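PDB 5CJP: Ras GTPase-activating-like protein IQGAP2 from Homo sapiens, which probably binds Rho-family GTPases through its GAP-related domain, and can hold GTP in a pocket of its own chain. Local coordinates for residues K30-F33 and Q34-Q37; G257-S261 and D262-N266. All coordinates share one frame; numbering follows the deposited sequence.

Two local contacts show how a largely helical protein manages the two ends of a helix. Interaction 1 (residues 30-37) is a closing turn, leading out of helix 25-34 toward helix 37-54; interaction 2 (residues 257-266) is an opening turn, bringing a loop into helix 261-278. Their centres are 36 Å apart on opposite sides of the chain's centre, and their nearest atoms remain about 24 Å apart. The GTP pocket, formed by Asn57, Arg59, Glu60 and Tyr326, includes no residue of either contact, though Phe33 of interaction 1 packs on helix 58-79, which carries Arg59 and Glu60. Interaction 2 instead lies within the GTPase-activator family region and against another protein's chain.

Interaction 1: K30-F33 and Q34-Q37; sequences KLIF and QMPQ
Met35 folds back over the last turn of the helix that carries Leu31 and Ile32, and its side chain traces the contact atom by atom. CB lies 3.6 Å from Ile32 O. With CG beside the backbone N (chi1 -73°), the chain then runs back along the helix, and CG comes to 3.3 Å from Leu31 O. Beyond it SD is 4.1 Å from Ile32 CD1, the apolar meeting of the two side chains, which lie side by side and point the same way. A bend at chi3 then turns CE out of the line of the chain.

The backbone beneath changes its step. Gln34 N donates to Lys30 O at 3.3 Å, the four-residue bond of an alpha-helix, with an N-H...O angle of 151°. Met35 N instead donates to Ile32 O at 3.2 Å, spanning three residues, and stands above that carbonyl's plane by 63°, away from either lone pair. The extended backbone of Met35 then carries the chain out of the helix, through Pro36 and toward helix 37-54. Methylenes of both Gln34 and Met35 lie close to Leu31 O, since Gln34 CG approaches to 3.4 Å as well.

Two kinds of surroundings complete the turn. Ile32 and Met35 both pack on Phe43 of helix 37-54, while Phe33 reaches helices 58-79 and 92-102. Leu31 rests on Leu370 of the second subunit, and Met35 on Gly371 of that same neighbouring chain.

The chemistry is thus divided: peptide groups supply the directional bonds of the turn, whereas methylenes, methyls and a thioether supply the side-chain contact. Such apolar packing fixes no exact direction, and the buried side chains of Leu31, Ile32 and Met35 join the turn to the next helix and to the second subunit.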
ATOM      1  N   LYS E  30     -25.943  -6.734  -4.334  1.00 38.17           N
ATOM      2  CA  LYS E  30     -27.337  -7.114  -4.177  1.00 41.78           C
ATOM      3  C   LYS E  30     -27.645  -7.445  -2.701  1.00 42.10           C
ATOM      4  O   LYS E  30     -28.645  -6.976  -2.148  1.00 42.63           O
ATOM      5  CB  LYS E  30     -27.680  -8.310  -5.073  1.00 42.88           C
ATOM      6  CG  LYS E  30     -29.117  -8.757  -4.958  1.00 45.80           C
ATOM      7  CD  LYS E  30     -29.270 -10.173  -5.454  1.00 53.19           C
ATOM      8  CE  LYS E  30     -30.647 -10.739  -5.132  1.00 55.75           C
ATOM      9  NZ  LYS E  30     -30.664 -12.243  -5.205  1.00 55.42           N
ATOM     10  N   LEU E  31     -26.799  -8.247  -2.059  1.00 40.60           N
ATOM     11  CA  LEU E  31     -27.026  -8.591  -0.660  1.00 41.16           C
ATOM     12  C   LEU E  31     -27.079  -7.317   0.183  1.00 43.08           C
ATOM     13  O   LEU E  31     -27.847  -7.220   1.167  1.00 42.75           O
ATOM     14  CB  LEU E  31     -25.907  -9.483  -0.142  1.00 41.26           C
ATOM     15  CG  LEU E  31     -25.858 -10.900  -0.694  1.00 41.10           C
ATOM     16  CD1 LEU E  31     -24.708 -11.656  -0.053  1.00 42.65           C
ATOM     17  CD2 LEU E  31     -27.170 -11.606  -0.405  1.00 41.76           C
ATOM     18  N   ILE E  32     -26.248  -6.340  -0.184  1.00 42.65           N
ATOM     19  CA  ILE E  32     -26.246  -5.064   0.543  1.00 41.36           C
ATOM     20  C   ILE E  32     -27.608  -4.380   0.385  1.00 43.90           C
ATOM     21  O   ILE E  32     -28.163  -3.878   1.366  1.00 45.34           O
ATOM     22  CB  ILE E  32     -25.083  -4.126   0.056  1.00 40.93           C
ATOM     23  CG1 ILE E  32     -23.764  -4.487   0.768  1.00 37.94           C
ATOM     24  CG2 ILE E  32     -25.431  -2.691   0.246  1.00 35.60           C
ATOM     25  CD1 ILE E  32     -23.647  -5.895   1.116  1.00 72.65           C
ATOM     26  N   PHE E  33     -28.174  -4.384  -0.826  1.00 43.63           N
ATOM     27  CA  PHE E  33     -29.482  -3.741  -1.022  1.00 44.33           C
ATOM     28  C   PHE E  33     -30.584  -4.310  -0.134  1.00 45.78           C
ATOM     29  O   PHE E  33     -31.419  -3.564   0.372  1.00 47.68           O
ATOM     30  CB  PHE E  33     -29.967  -3.821  -2.482  1.00 39.74           C
ATOM     31  CG  PHE E  33     -29.039  -3.198  -3.466  1.00 36.04           C
ATOM     32  CD1 PHE E  33     -28.383  -2.007  -3.174  1.00 35.28           C
ATOM     33  CD2 PHE E  33     -28.785  -3.815  -4.679  1.00 34.36           C
ATOM     34  CE1 PHE E  33     -27.486  -1.456  -4.071  1.00 34.13           C
ATOM     35  CE2 PHE E  33     -27.883  -3.264  -5.592  1.00 32.59           C
ATOM     36  CZ  PHE E  33     -27.234  -2.089  -5.286  1.00 31.29           C
ATOM     37  N   GLN E  34     -30.591  -5.616   0.083  1.00 46.92           N
ATOM     38  CA  GLN E  34     -31.654  -6.185   0.907  1.00 50.15           C
ATOM     39  C   GLN E  34     -31.460  -6.193   2.439  1.00 49.80           C
ATOM     40  O   GLN E  34     -32.354  -6.612   3.166  1.00 51.23           O
ATOM     41  CB  GLN E  34     -32.008  -7.594   0.408  1.00 48.70           C
ATOM     42  CG  GLN E  34     -30.935  -8.624   0.665  1.00 50.01           C
ATOM     43  CD  GLN E  34     -31.225  -9.964   0.006  1.00 48.93           C
ATOM     44  OE1 GLN E  34     -30.973 -11.009   0.594  1.00 48.02           O
ATOM     45  NE2 GLN E  34     -31.736  -9.935  -1.226  1.00 47.91           N
ATOM     46  N   MET E  35     -30.315  -5.731   2.929  1.00 51.22           N
ATOM     47  CA  MET E  35     -30.058  -5.676   4.375  1.00 52.30           C
ATOM     48  C   MET E  35     -30.833  -4.512   4.980  1.00 54.17           C
ATOM     49  O   MET E  35     -31.210  -3.582   4.271  1.00 54.69           O
ATOM     50  CB  MET E  35     -28.582  -5.401   4.656  1.00 51.35           C
ATOM     51  CG  MET E  35     -27.621  -6.530   4.400  1.00 54.38           C
ATOM     52  SD  MET E  35     -25.913  -5.911   4.520  1.00 53.00           S
ATOM     53  CE  MET E  35     -26.060  -4.814   5.877  1.00 52.93           C
ATOM     54  N   PRO E  36     -31.090  -4.545   6.298  1.00 55.67           N
ATOM     55  CA  PRO E  36     -31.819  -3.389   6.836  1.00 58.05           C
ATOM     56  C   PRO E  36     -30.888  -2.214   6.539  1.00 61.77           C
ATOM     57  O   PRO E  36     -29.666  -2.360   6.606  1.00 61.06           O
ATOM     58  CB  PRO E  36     -31.916  -3.703   8.325  1.00 54.88           C
ATOM     59  CG  PRO E  36     -31.929  -5.222   8.346  1.00 52.70           C
ATOM     60  CD  PRO E  36     -30.853  -5.557   7.345  1.00 54.64           C
ATOM     61  N   GLN E  37     -31.456  -1.065   6.198  1.00 66.16           N
ATOM     62  CA  GLN E  37     -30.672   0.112   5.833  1.00 70.17           C
ATOM     63  C   GLN E  37     -29.573   0.588   6.781  1.00 71.46           C
ATOM     64  O   GLN E  37     -28.493   0.951   6.332  1.00 70.53           O
ATOM     65  CB  GLN E  37     -31.612   1.272   5.524  1.00 73.53           C
ATOM     66  CG  GLN E  37     -32.692   0.888   4.547  1.00 79.29           C
ATOM     67  CD  GLN E  37     -33.380   2.081   3.948  1.00 82.42           C
ATOM     68  OE1 GLN E  37     -33.820   2.985   4.663  1.00 84.53           O
ATOM     69  NE2 GLN E  37     -33.488   2.096   2.621  1.00 84.39           N
TER

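Interaction 2: G257-S261 and D262-N266; sequences GQINS and DQRRN
Asn260 and Arg264 close the first turn at the start of helix 261-278, where Arg264 N donates to Asn260 O at 2.9 Å; the next such bond, Arg265 N to Ser261 O, follows in step. Before them the chain is extended through Gln258 and Ile259, and Asn260 occupies the N-cap. Its side chain makes no capping bond, but Gln263, three residues on, reaches back: Gln263 OE1 accepts from Asn260 N at 2.7 Å, a nearly straight bond (168°) on a lone pair in the carbonyl plane. This is one half of a capping box, the glutamine filling the role of the third helical residue.

The second side-chain element is Arg264. Its NH1 and NH2 both grip one atom, Gln258 OE1, end-on, the NH1 bond being 2.9 Å long and the NH2 bond 3.0 Å. That oxygen lies 22° out of the guanidinium plane, and both bonds are bent, while the two side chains cross at about a right angle. Over one guanidinium face sits Ile259 CG2, 4.0 Å above the plane and over its centre. Bends at chi2 and chi3 fold the arginine back over Ile259, whose CG2 also meets Arg264 CG at 3.6 Å.

Arg264 has further partners, in a salt bridge from NH2 to Asp246 and a hydrogen bond from NE to Val243 O, at the end of helix 222-243. With an alanine in place of Arg264, Asp246 would probably lose its charged mate, and Gln258 OE1 both of its guanidinium donors. Gln263 NE2 is hydrogen-bonded to Ile122 O of helix 111-123. The opening turn is thereby tied to two earlier helices, while Gln258, Ser261, Arg264 and Arg265 pack against the chain of another protein.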
ATOM      1  N   GLY E 257      -5.908  24.943   6.643  1.00147.79           N
ATOM      2  CA  GLY E 257      -7.141  25.154   7.378  1.00139.75           C
ATOM      3  C   GLY E 257      -8.363  24.745   6.582  1.00133.25           C
ATOM      4  O   GLY E 257      -8.337  24.729   5.351  1.00133.64           O
ATOM      5  N   GLN E 258      -9.438  24.417   7.289  1.00124.80           N
ATOM      6  CA  GLN E 258     -10.672  24.005   6.643  1.00114.87           C
ATOM      7  C   GLN E 258     -11.574  25.218   6.423  1.00 99.10           C
ATOM      8  O   GLN E 258     -11.248  26.329   6.828  1.00 93.02           O
ATOM      9  CB  GLN E 258     -11.371  22.950   7.508  1.00128.62           C
ATOM     10  CG  GLN E 258     -12.553  22.248   6.847  1.00149.71           C
ATOM     11  CD  GLN E 258     -13.901  22.819   7.266  1.00161.15           C
ATOM     12  OE1 GLN E 258     -14.950  22.386   6.785  1.00166.65           O
ATOM     13  NE2 GLN E 258     -13.878  23.791   8.172  1.00166.90           N
ATOM     14  N   ILE E 259     -12.704  25.002   5.770  1.00 83.76           N
ATOM     15  CA  ILE E 259     -13.661  26.066   5.485  1.00 71.57           C
ATOM     16  C   ILE E 259     -14.112  26.857   6.721  1.00 71.37           C
ATOM     17  O   ILE E 259     -14.375  26.280   7.773  1.00 69.39           O
ATOM     18  CB  ILE E 259     -14.875  25.445   4.780  1.00 61.76           C
ATOM     19  CG1 ILE E 259     -14.430  25.011   3.384  1.00 50.94           C
ATOM     20  CG2 ILE E 259     -16.102  26.369   4.846  1.00 52.54           C
ATOM     21  CD1 ILE E 259     -15.446  24.245   2.692  1.00 72.65           C
ATOM     22  N   ASN E 260     -14.202  28.179   6.581  1.00 73.28           N
ATOM     23  CA  ASN E 260     -14.639  29.061   7.667  1.00 76.43           C
ATOM     24  C   ASN E 260     -16.144  28.950   7.790  1.00 74.37           C
ATOM     25  O   ASN E 260     -16.817  28.490   6.873  1.00 73.11           O
ATOM     26  CB  ASN E 260     -14.327  30.531   7.363  1.00 85.51           C
ATOM     27  CG  ASN E 260     -12.872  30.769   7.056  1.00 93.73           C
ATOM     28  OD1 ASN E 260     -12.004  30.546   7.895  1.00 99.96           O
ATOM     29  ND2 ASN E 260     -12.594  31.235   5.845  1.00 98.98           N
ATOM     30  N   SER E 261     -16.677  29.396   8.915  1.00 71.55           N
ATOM     31  CA  SER E 261     -18.112  29.348   9.111  1.00 69.56           C
ATOM     32  C   SER E 261     -18.751  30.246   8.061  1.00 68.14           C
ATOM     33  O   SER E 261     -19.863  29.998   7.600  1.00 66.60           O
ATOM     34  CB  SER E 261     -18.467  29.861  10.505  1.00 70.93           C
ATOM     35  OG  SER E 261     -17.665  29.239  11.487  1.00 72.22           O
ATOM     36  N   ASP E 262     -18.037  31.301   7.683  1.00 67.59           N
ATOM     37  CA  ASP E 262     -18.539  32.242   6.688  1.00 67.10           C
ATOM     38  C   ASP E 262     -18.588  31.618   5.297  1.00 65.50           C
ATOM     39  O   ASP E 262     -19.500  31.888   4.522  1.00 63.22           O
ATOM     40  CB  ASP E 262     -17.659  33.491   6.673  1.00 69.82           C
ATOM     41  CG  ASP E 262     -17.833  34.339   7.920  1.00 68.58           C
ATOM     42  OD1 ASP E 262     -16.877  35.067   8.269  1.00 70.23           O
ATOM     43  OD2 ASP E 262     -18.920  34.285   8.540  1.00 67.41           O
ATOM     44  N   GLN E 263     -17.601  30.783   4.990  1.00 64.74           N
ATOM     45  CA  GLN E 263     -17.550  30.118   3.697  1.00 63.97           C
ATOM     46  C   GLN E 263     -18.633  29.050   3.673  1.00 62.14           C
ATOM     47  O   GLN E 263     -19.279  28.831   2.645  1.00 62.29           O
ATOM     48  CB  GLN E 263     -16.162  29.509   3.474  1.00 66.17           C
ATOM     49  CG  GLN E 263     -15.038  30.544   3.528  1.00 66.15           C
ATOM     50  CD  GLN E 263     -13.648  29.936   3.421  1.00 67.48           C
ATOM     51  OE1 GLN E 263     -13.280  29.053   4.197  1.00 68.18           O
ATOM     52  NE2 GLN E 263     -12.862  30.419   2.462  1.00 65.93           N
ATOM     53  N   ARG E 264     -18.844  28.398   4.815  1.00 58.76           N
ATOM     54  CA  ARG E 264     -19.880  27.376   4.940  1.00 55.85           C
ATOM     55  C   ARG E 264     -21.253  27.986   4.723  1.00 55.37           C
ATOM     56  O   ARG E 264     -22.064  27.472   3.942  1.00 53.33           O
ATOM     57  CB  ARG E 264     -19.866  26.763   6.334  1.00 54.59           C
ATOM     58  CG  ARG E 264     -19.204  25.427   6.399  1.00 50.66           C
ATOM     59  CD  ARG E 264     -20.014  24.366   5.683  1.00 44.35           C
ATOM     60  NE  ARG E 264     -19.110  23.413   5.042  1.00 43.06           N
ATOM     61  CZ  ARG E 264     -18.067  22.850   5.643  1.00 39.97           C
ATOM     62  NH1 ARG E 264     -17.796  23.138   6.907  1.00 40.78           N
ATOM     63  NH2 ARG E 264     -17.290  22.014   4.977  1.00 39.35           N
ATOM     64  N   ARG E 265     -21.509  29.070   5.449  1.00 53.91           N
ATOM     65  CA  ARG E 265     -22.778  29.777   5.372  1.00 53.85           C
ATOM     66  C   ARG E 265     -23.026  30.308   3.954  1.00 50.98           C
ATOM     67  O   ARG E 265     -24.176  30.409   3.513  1.00 46.42           O
ATOM     68  CB  ARG E 265     -22.794  30.916   6.392  1.00 56.93           C
ATOM     69  CG  ARG E 265     -24.161  31.521   6.633  1.00 61.16           C
ATOM     70  CD  ARG E 265     -24.041  32.671   7.598  1.00 67.53           C
ATOM     71  NE  ARG E 265     -23.340  32.269   8.812  1.00 70.74           N
ATOM     72  CZ  ARG E 265     -23.855  31.458   9.734  1.00 73.30           C
ATOM     73  NH1 ARG E 265     -25.079  30.967   9.579  1.00 73.82           N
ATOM     74  NH2 ARG E 265     -23.145  31.137  10.808  1.00 74.64           N
ATOM     75  N   ASN E 266     -21.944  30.631   3.248  1.00 48.52           N
ATOM     76  CA  ASN E 266     -22.059  31.127   1.881  1.00 49.87           C
ATOM     77  C   ASN E 266     -22.441  29.983   0.947  1.00 48.25           C
ATOM     78  O   ASN E 266     -23.454  30.060   0.252  1.00 48.33           O
ATOM     79  CB  ASN E 266     -20.743  31.771   1.420  1.00 52.76           C
ATOM     80  CG  ASN E 266     -20.560  33.197   1.952  1.00 54.23           C
ATOM     81  OD1 ASN E 266     -19.506  33.804   1.769  1.00 54.44           O
ATOM     82  ND2 ASN E 266     -21.585  33.732   2.604  1.00 55.71           N
TER